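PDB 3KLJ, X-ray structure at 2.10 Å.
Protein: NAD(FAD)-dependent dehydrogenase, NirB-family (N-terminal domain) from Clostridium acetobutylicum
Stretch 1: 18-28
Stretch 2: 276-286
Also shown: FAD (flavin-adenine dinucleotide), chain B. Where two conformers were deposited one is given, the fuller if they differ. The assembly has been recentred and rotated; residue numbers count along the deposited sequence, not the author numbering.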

# COMPACT_ATOMS: atom_id res chain seq x y z
N GLY A 18 -7.44 10.86 2.24
CA GLY A 18 -6.11 10.47 1.82
C GLY A 18 -6.01 10.76 0.33
O GLY A 18 -6.83 11.52 -0.21
N PRO A 19 -5.01 10.16 -0.34
CA PRO A 19 -4.82 10.37 -1.79
C PRO A 19 -6.06 10.02 -2.63
O PRO A 19 -6.36 10.74 -3.60
CB PRO A 19 -3.64 9.45 -2.12
CG PRO A 19 -2.85 9.42 -0.82
CD PRO A 19 -3.90 9.39 0.25
N ALA A 20 -6.78 8.97 -2.27
CA ALA A 20 -7.98 8.58 -3.04
C ALA A 20 -9.08 9.62 -2.90
O ALA A 20 -9.60 10.10 -3.91
CB ALA A 20 -8.48 7.19 -2.66
N GLY A 21 -9.43 9.95 -1.65
CA GLY A 21 -10.36 11.03 -1.36
C GLY A 21 -9.99 12.35 -2.03
O GLY A 21 -10.84 13.01 -2.65
N PHE A 22 -8.72 12.73 -1.92
CA PHE A 22 -8.27 13.95 -2.57
C PHE A 22 -8.53 13.93 -4.08
O PHE A 22 -9.09 14.89 -4.63
CB PHE A 22 -6.78 14.24 -2.33
CG PHE A 22 -6.25 15.28 -3.25
CD1 PHE A 22 -6.50 16.63 -3.02
CD2 PHE A 22 -5.59 14.91 -4.42
CE1 PHE A 22 -6.06 17.60 -3.90
CE2 PHE A 22 -5.14 15.89 -5.31
CZ PHE A 22 -5.37 17.23 -5.05
N SER A 23 -8.13 12.84 -4.74
CA SER A 23 -8.32 12.70 -6.18
C SER A 23 -9.79 12.81 -6.59
O SER A 23 -10.12 13.40 -7.62
CB SER A 23 -7.72 11.39 -6.68
OG SER A 23 -7.77 11.33 -8.10
N ALA A 24 -10.69 12.25 -5.77
CA ALA A 24 -12.14 12.39 -6.04
C ALA A 24 -12.60 13.84 -5.95
O ALA A 24 -13.33 14.32 -6.82
CB ALA A 24 -12.95 11.51 -5.11
N ALA A 25 -12.18 14.54 -4.89
CA ALA A 25 -12.51 15.96 -4.72
C ALA A 25 -12.04 16.77 -5.92
O ALA A 25 -12.84 17.47 -6.56
CB ALA A 25 -11.91 16.52 -3.42
N LYS A 26 -10.75 16.62 -6.26
CA LYS A 26 -10.16 17.27 -7.42
C LYS A 26 -10.93 16.98 -8.72
O LYS A 26 -11.15 17.88 -9.52
CB LYS A 26 -8.69 16.86 -7.57
CG LYS A 26 -7.98 17.47 -8.78
CD LYS A 26 -6.52 16.99 -8.87
CE LYS A 26 -5.88 17.42 -10.18
NZ LYS A 26 -4.39 17.19 -10.18
N ALA A 27 -11.33 15.73 -8.91
CA ALA A 27 -12.11 15.33 -10.08
C ALA A 27 -13.51 15.96 -10.09
O ALA A 27 -13.99 16.36 -11.15
CB ALA A 27 -12.20 13.81 -10.17
N ALA A 28 -14.13 16.05 -8.92
CA ALA A 28 -15.47 16.65 -8.77
C ALA A 28 -15.49 18.16 -9.00
O ALA A 28 -16.55 18.74 -9.28
CB ALA A 28 -16.03 16.32 -7.39
N LEU A 276 -1.93 0.33 -3.71
CA LEU A 276 -0.88 1.14 -4.30
C LEU A 276 -1.42 2.54 -4.58
O LEU A 276 -2.60 2.71 -4.85
CB LEU A 276 -0.38 0.50 -5.60
CG LEU A 276 0.28 -0.88 -5.46
CD1 LEU A 276 0.53 -1.54 -6.83
CD2 LEU A 276 1.57 -0.76 -4.68
N ILE A 277 -0.53 3.54 -4.52
CA ILE A 277 -0.95 4.94 -4.64
C ILE A 277 -1.44 5.35 -6.03
O ILE A 277 -2.39 6.12 -6.13
CB ILE A 277 0.07 5.96 -4.02
CG1 ILE A 277 -0.62 7.32 -3.80
CG2 ILE A 277 1.33 6.07 -4.85
CD1 ILE A 277 -0.08 8.15 -2.69
N ASN A 278 -0.84 4.83 -7.11
CA ASN A 278 -1.33 5.18 -8.44
C ASN A 278 -2.78 4.70 -8.65
O ASN A 278 -3.56 5.36 -9.33
CB ASN A 278 -0.38 4.75 -9.56
CG ASN A 278 -0.14 3.25 -9.60
OD1 ASN A 278 -0.57 2.51 -8.71
ND2 ASN A 278 0.55 2.79 -10.64
N ILE A 279 -3.13 3.57 -8.04
CA ILE A 279 -4.50 3.05 -8.05
C ILE A 279 -5.45 3.96 -7.26
O ILE A 279 -6.57 4.21 -7.69
CB ILE A 279 -4.56 1.59 -7.50
CG1 ILE A 279 -3.76 0.68 -8.44
CG2 ILE A 279 -6.00 1.10 -7.35
CD1 ILE A 279 -3.61 -0.75 -7.98
N ALA A 280 -4.99 4.45 -6.11
CA ALA A 280 -5.76 5.38 -5.28
C ALA A 280 -6.09 6.65 -6.06
O ALA A 280 -7.25 7.09 -6.09
CB ALA A 280 -5.00 5.72 -4.00
N ASN A 281 -5.07 7.24 -6.67
CA ASN A 281 -5.24 8.44 -7.48
C ASN A 281 -6.24 8.22 -8.62
O ASN A 281 -7.15 9.02 -8.81
CB ASN A 281 -3.89 8.88 -8.05
CG ASN A 281 -2.93 9.36 -6.98
OD1 ASN A 281 -1.72 9.16 -7.08
ND2 ASN A 281 -3.48 9.98 -5.93
N LYS A 282 -6.06 7.13 -9.36
CA LYS A 282 -6.87 6.89 -10.55
C LYS A 282 -8.29 6.42 -10.22
O LYS A 282 -9.25 6.84 -10.87
CB LYS A 282 -6.16 5.89 -11.47
CG LYS A 282 -5.92 6.38 -12.89
CD LYS A 282 -7.00 5.87 -13.87
CE LYS A 282 -7.84 7.00 -14.47
NZ LYS A 282 -8.58 7.78 -13.43
N GLN A 283 -8.43 5.56 -9.21
CA GLN A 283 -9.78 5.18 -8.77
C GLN A 283 -10.52 6.36 -8.12
O GLN A 283 -11.70 6.54 -8.36
CB GLN A 283 -9.78 3.96 -7.86
CG GLN A 283 -9.42 2.65 -8.58
CD GLN A 283 -9.41 1.45 -7.65
OE1 GLN A 283 -9.38 1.60 -6.43
NE2 GLN A 283 -9.40 0.25 -8.24
N GLY A 284 -9.81 7.14 -7.31
CA GLY A 284 -10.41 8.36 -6.73
C GLY A 284 -10.95 9.29 -7.80
O GLY A 284 -12.08 9.77 -7.71
N GLU A 285 -10.14 9.54 -8.83
CA GLU A 285 -10.56 10.32 -9.99
C GLU A 285 -11.84 9.78 -10.66
O GLU A 285 -12.79 10.54 -10.89
CB GLU A 285 -9.41 10.41 -10.99
CG GLU A 285 -9.79 11.13 -12.28
CD GLU A 285 -8.69 11.13 -13.33
OE1 GLU A 285 -7.74 10.32 -13.24
OE2 GLU A 285 -8.80 11.94 -14.25
N VAL A 286 -11.87 8.49 -10.98
CA VAL A 286 -13.05 7.89 -11.64
C VAL A 286 -14.32 8.03 -10.77
O VAL A 286 -15.39 8.37 -11.28
CB VAL A 286 -12.78 6.42 -12.08
CG1 VAL A 286 -14.08 5.68 -12.46
CG2 VAL A 286 -11.81 6.39 -13.26
PA FAD B . -5.34 6.31 2.82
O1A FAD B . -5.21 5.32 3.94
O2A FAD B . -4.02 6.89 2.39
O5B FAD B . -6.34 7.48 3.25
C5B FAD B . -7.59 7.19 3.84
C4B FAD B . -7.93 8.26 4.87
O4B FAD B . -9.25 8.04 5.38
C3B FAD B . -6.99 8.19 6.07
O3B FAD B . -6.46 9.48 6.33
C2B FAD B . -7.85 7.70 7.22
O2B FAD B . -7.50 8.31 8.45
C1B FAD B . -9.24 8.13 6.79
N9A FAD B . -10.32 7.32 7.38
C8A FAD B . -10.30 5.98 7.67
N7A FAD B . -11.49 5.63 8.20
C5A FAD B . -12.28 6.73 8.25
C6A FAD B . -13.59 6.92 8.71
N6A FAD B . -14.19 5.99 9.45
N1A FAD B . -14.14 8.19 8.63
C2A FAD B . -13.41 9.25 8.11
N3A FAD B . -12.11 9.04 7.68
C4A FAD B . -11.56 7.80 7.74
N1 FAD B . 2.03 2.67 -2.24
C2 FAD B . 2.74 2.56 -3.41
O2 FAD B . 2.14 2.43 -4.47
N3 FAD B . 4.12 2.63 -3.42
C4 FAD B . 4.80 2.80 -2.24
O4 FAD B . 6.04 2.84 -2.28
C4X FAD B . 4.10 2.90 -1.03
N5 FAD B . 4.76 3.07 0.17
C5X FAD B . 4.06 3.17 1.36
C6 FAD B . 4.74 3.35 2.57
C7 FAD B . 4.01 3.46 3.77
C7M FAD B . 4.73 3.64 5.07
C8 FAD B . 2.62 3.39 3.75
C8M FAD B . 1.81 3.50 5.01
C9 FAD B . 1.95 3.21 2.54
C9A FAD B . 2.67 3.11 1.34
N10 FAD B . 1.99 2.94 0.14
C10 FAD B . 2.70 2.84 -1.04
C1' FAD B . 0.50 2.85 0.11
C2' FAD B . -0.16 4.16 -0.25
O2' FAD B . 0.11 5.10 0.76
C3' FAD B . -1.65 3.89 -0.34
O3' FAD B . -1.91 3.03 -1.44
C4' FAD B . -2.48 5.16 -0.52
O4' FAD B . -2.22 6.07 0.54
C5' FAD B . -3.95 4.77 -0.48
O5' FAD B . -4.69 5.97 -0.45
P FAD B . -6.19 5.96 0.08
O1P FAD B . -6.76 7.36 -0.05
O2P FAD B . -7.00 4.88 -0.59
O3P FAD B . -6.08 5.51 1.63

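Helices 19-28 and 277-286 run in roughly the same direction, their axes crossing at -38° and approaching to 6.8 Å. This is close for two helices, and small residues line the contact. Of the 386 Å² buried between the stretches, Pro19, Ser23 and Gly284 account for the three largest shares.

Gly284 lies where the backbones come nearest, with its CA 4.4 Å from the CA of Ala20. A side chain here would point toward the first helix, and an ideal CB would fall 2.2 Å from Ala20 O and 2.9 Å from Ser23 CB. Glycine leaves that space to the backbone. Three CA-H...O contacts link the backbones here: Gly284 CA to Ala20 O at 3.4 Å, Ala24 CA to Gly284 O at 3.1 Å, and Ala20 CA to Ala280 O at 3.5 Å. The methyl groups of Ala20 and Ala280 also meet, CB to CB at 4.0 Å.

Ser23 points toward the second helix. Its side chain fits as a knob among Ala280, Asn281, Gly284 and Glu285. Ser23 OG, with chi1 in t, donates a very short hydrogen bond of 2.5 Å to Asn281 O. Asn281 O also accepts the helical bond from Glu285 N, at 3.0 Å. Serine suits the site because it is small and still carries a donor.

Pro19 opens the first helix, where a residue without an amide hydrogen costs no helical hydrogen bond. Its CA-to-CB bond points toward the second helix, and Pro19 CG packs 3.6 Å from Ile277 CD1. The Ile277 side chain starts out sideways, but its end comes nearer.

At the other end, Ala27 CB rests 3.4 Å from Glu285 O. The end of the Glu285 side chain leads away, and Glu285 OE1 forms a salt bridge with Lys282 NZ at 2.7 Å.

Both helix starts also bind FAD: Ala20 N donates to FAD O1P at 2.7 Å, and Ile277 N to FAD O2 at 2.9 Å.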